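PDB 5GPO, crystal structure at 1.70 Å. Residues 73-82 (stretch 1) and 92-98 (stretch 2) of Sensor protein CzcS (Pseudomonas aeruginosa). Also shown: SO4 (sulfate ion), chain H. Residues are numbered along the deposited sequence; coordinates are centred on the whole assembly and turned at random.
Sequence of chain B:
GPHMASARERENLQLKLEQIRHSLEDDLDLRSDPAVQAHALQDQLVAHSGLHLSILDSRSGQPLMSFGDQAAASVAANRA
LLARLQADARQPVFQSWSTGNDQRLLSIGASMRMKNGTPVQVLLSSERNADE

Stretch 1 73-82: ASVAANRALL
Stretch 2 (92-98) PVFQSWS

A helix, 75-82, which runs on beyond Leu82, packs on a strand, 93-98, running nearly antiparallel to it (152°), their axes 9.3 Å apart at closest. Helical phi/psi stays near -63/-43; in the strand phi runs from -95° to -153° and psi from 122° to 150°. Register is set by two pairs: Ala77 CA lies 6.5 Å from Trp97 CA, and Leu81 CA lies 6.7 Å from Gln95 CA. Val93, Gln95 and Trp97 point toward the helix; Phe94 and Ser96 point away.

Alanines line the helix where Trp97 (chi1 -161°, chi2 -87°) meets it. The Ala77 methyl is the bump against one indole face, its CB 3.5 Å from Trp97 CD2, a CH-pi contact; Ala80 CB (3.5 Å from Trp97 CZ3) and Ala76 CB (3.8 Å from Trp97 CZ2) meet the ring obliquely. One turn on from Ala77, Leu81 (t, p) sets CD1 3.5 Å from Val93 (t) CG1.

Between these apolar patches, the Gln95 (t, t, chi3 65°) carboxamide fits among Ala77, Ala80 and Leu81, NE2 3.4 Å from Ala80 CB. Gln95 NE2 donates to Ala77 O at 2.8 Å, an oxygen that also accepts Leu81 N at 2.8 Å. A water donates to both Gln95 OE1 and Asn78 OD1.

Ser74 (t) caps the helix, its OG accepting from Ala77 N at 3.0 Å; a sulfate accepts from Ser74 OG and Ala76 N.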

# COMPACT_ATOMS: atom_id res chain seq x y z
N ALA B 73 4.66 11.59 -2.02
CA ALA B 73 6.07 11.94 -1.87
C ALA B 73 6.34 13.35 -2.39
O ALA B 73 5.74 13.78 -3.38
CB ALA B 73 6.97 10.95 -2.61
N SER B 74 7.24 14.06 -1.72
CA SER B 74 7.73 15.35 -2.18
C SER B 74 9.24 15.38 -2.00
O SER B 74 9.73 15.16 -0.89
CB SER B 74 7.06 16.50 -1.42
OG SER B 74 7.81 17.71 -1.57
N VAL B 75 9.97 15.61 -3.09
CA VAL B 75 11.42 15.76 -3.01
C VAL B 75 11.79 16.86 -2.04
O VAL B 75 12.67 16.70 -1.19
CB VAL B 75 12.01 16.04 -4.41
CG1 VAL B 75 13.45 16.52 -4.30
CG2 VAL B 75 11.94 14.78 -5.26
N ALA B 76 11.12 18.01 -2.16
CA ALA B 76 11.44 19.17 -1.33
C ALA B 76 11.12 18.91 0.13
O ALA B 76 11.90 19.26 1.02
CB ALA B 76 10.67 20.40 -1.82
N ALA B 77 9.97 18.28 0.39
CA ALA B 77 9.58 18.00 1.76
C ALA B 77 10.54 17.03 2.43
O ALA B 77 10.95 17.25 3.58
CB ALA B 77 8.16 17.45 1.79
N ASN B 78 10.90 15.95 1.73
CA ASN B 78 11.86 14.99 2.26
C ASN B 78 13.20 15.66 2.55
O ASN B 78 13.83 15.39 3.58
CB ASN B 78 12.04 13.82 1.29
CG ASN B 78 10.98 12.77 1.46
OD1 ASN B 78 10.02 12.95 2.21
ND2 ASN B 78 11.15 11.64 0.78
N ARG B 79 13.66 16.54 1.65
CA ARG B 79 14.90 17.27 1.90
C ARG B 79 14.81 18.09 3.19
O ARG B 79 15.72 18.03 4.03
CB ARG B 79 15.23 18.15 0.68
CG ARG B 79 16.55 18.91 0.78
CD ARG B 79 16.91 19.61 -0.54
NE ARG B 79 17.25 18.66 -1.60
CZ ARG B 79 16.61 18.56 -2.76
NH1 ARG B 79 15.60 19.37 -3.04
NH2 ARG B 79 16.99 17.66 -3.66
N ALA B 80 13.69 18.79 3.39
CA ALA B 80 13.53 19.60 4.60
C ALA B 80 13.45 18.73 5.85
O ALA B 80 14.04 19.07 6.89
CB ALA B 80 12.29 20.48 4.48
N LEU B 81 12.72 17.60 5.77
CA LEU B 81 12.62 16.70 6.91
C LEU B 81 13.96 16.05 7.24
O LEU B 81 14.34 15.96 8.41
CB LEU B 81 11.57 15.62 6.62
CG LEU B 81 11.38 14.57 7.71
CD1 LEU B 81 11.07 15.23 9.03
CD2 LEU B 81 10.26 13.62 7.31
N LEU B 82 14.68 15.59 6.21
CA LEU B 82 15.99 15.00 6.43
C LEU B 82 16.94 16.00 7.06
O LEU B 82 17.79 15.63 7.88
CB LEU B 82 16.57 14.49 5.10
CG LEU B 82 18.04 14.06 5.16
CD1 LEU B 82 18.18 12.88 6.14
CD2 LEU B 82 18.54 13.66 3.78
N PRO B 92 10.29 11.58 17.24
CA PRO B 92 10.20 11.72 15.78
C PRO B 92 9.88 13.16 15.35
O PRO B 92 9.27 13.91 16.11
CB PRO B 92 9.07 10.75 15.41
CG PRO B 92 8.23 10.67 16.64
CD PRO B 92 9.19 10.77 17.79
N VAL B 93 10.34 13.54 14.16
CA VAL B 93 10.10 14.86 13.60
C VAL B 93 8.89 14.79 12.68
O VAL B 93 8.82 13.94 11.79
CB VAL B 93 11.34 15.37 12.83
CG1 VAL B 93 11.06 16.73 12.22
CG2 VAL B 93 12.56 15.44 13.75
N PHE B 94 7.94 15.70 12.88
CA PHE B 94 6.74 15.80 12.06
C PHE B 94 6.89 16.94 11.08
O PHE B 94 7.49 17.98 11.37
CB PHE B 94 5.49 16.02 12.91
CG PHE B 94 4.97 14.78 13.55
CD1 PHE B 94 4.08 13.96 12.87
CD2 PHE B 94 5.35 14.44 14.84
CE1 PHE B 94 3.59 12.80 13.46
CE2 PHE B 94 4.86 13.29 15.44
CZ PHE B 94 3.98 12.47 14.74
N GLN B 95 6.30 16.76 9.91
CA GLN B 95 6.35 17.79 8.89
C GLN B 95 5.04 17.81 8.14
O GLN B 95 4.63 16.79 7.59
CB GLN B 95 7.50 17.54 7.92
CG GLN B 95 7.59 18.57 6.83
CD GLN B 95 8.44 18.08 5.70
OE1 GLN B 95 8.08 17.11 5.02
NE2 GLN B 95 9.58 18.72 5.50
N SER B 96 4.38 18.96 8.14
CA SER B 96 3.31 19.21 7.19
C SER B 96 3.89 19.99 6.03
O SER B 96 4.87 20.73 6.18
CB SER B 96 2.14 19.95 7.84
OG SER B 96 1.67 19.24 8.98
N TRP B 97 3.31 19.79 4.85
CA TRP B 97 3.86 20.37 3.63
C TRP B 97 2.73 20.55 2.63
O TRP B 97 1.85 19.69 2.53
CB TRP B 97 4.96 19.48 3.05
CG TRP B 97 5.88 20.16 2.08
CD1 TRP B 97 5.70 20.30 0.73
CD2 TRP B 97 7.13 20.78 2.38
NE1 TRP B 97 6.77 20.97 0.18
CE2 TRP B 97 7.66 21.28 1.17
CE3 TRP B 97 7.86 20.96 3.56
CZ2 TRP B 97 8.88 21.95 1.10
CZ3 TRP B 97 9.08 21.62 3.50
CH2 TRP B 97 9.58 22.12 2.27
N SER B 98 2.73 21.66 1.91
CA SER B 98 1.69 21.87 0.89
C SER B 98 2.24 22.41 -0.39
O SER B 98 3.18 23.12 -0.37
CB SER B 98 0.63 22.85 1.36
OG SER B 98 1.24 23.76 2.20
S SO4 H . 8.08 18.89 -4.80
O1 SO4 H . 8.13 20.27 -5.32
O2 SO4 H . 7.41 18.02 -5.77
O3 SO4 H . 9.44 18.42 -4.57
O4 SO4 H . 7.31 18.92 -3.56
O HOH W 1 8.70 14.46 3.72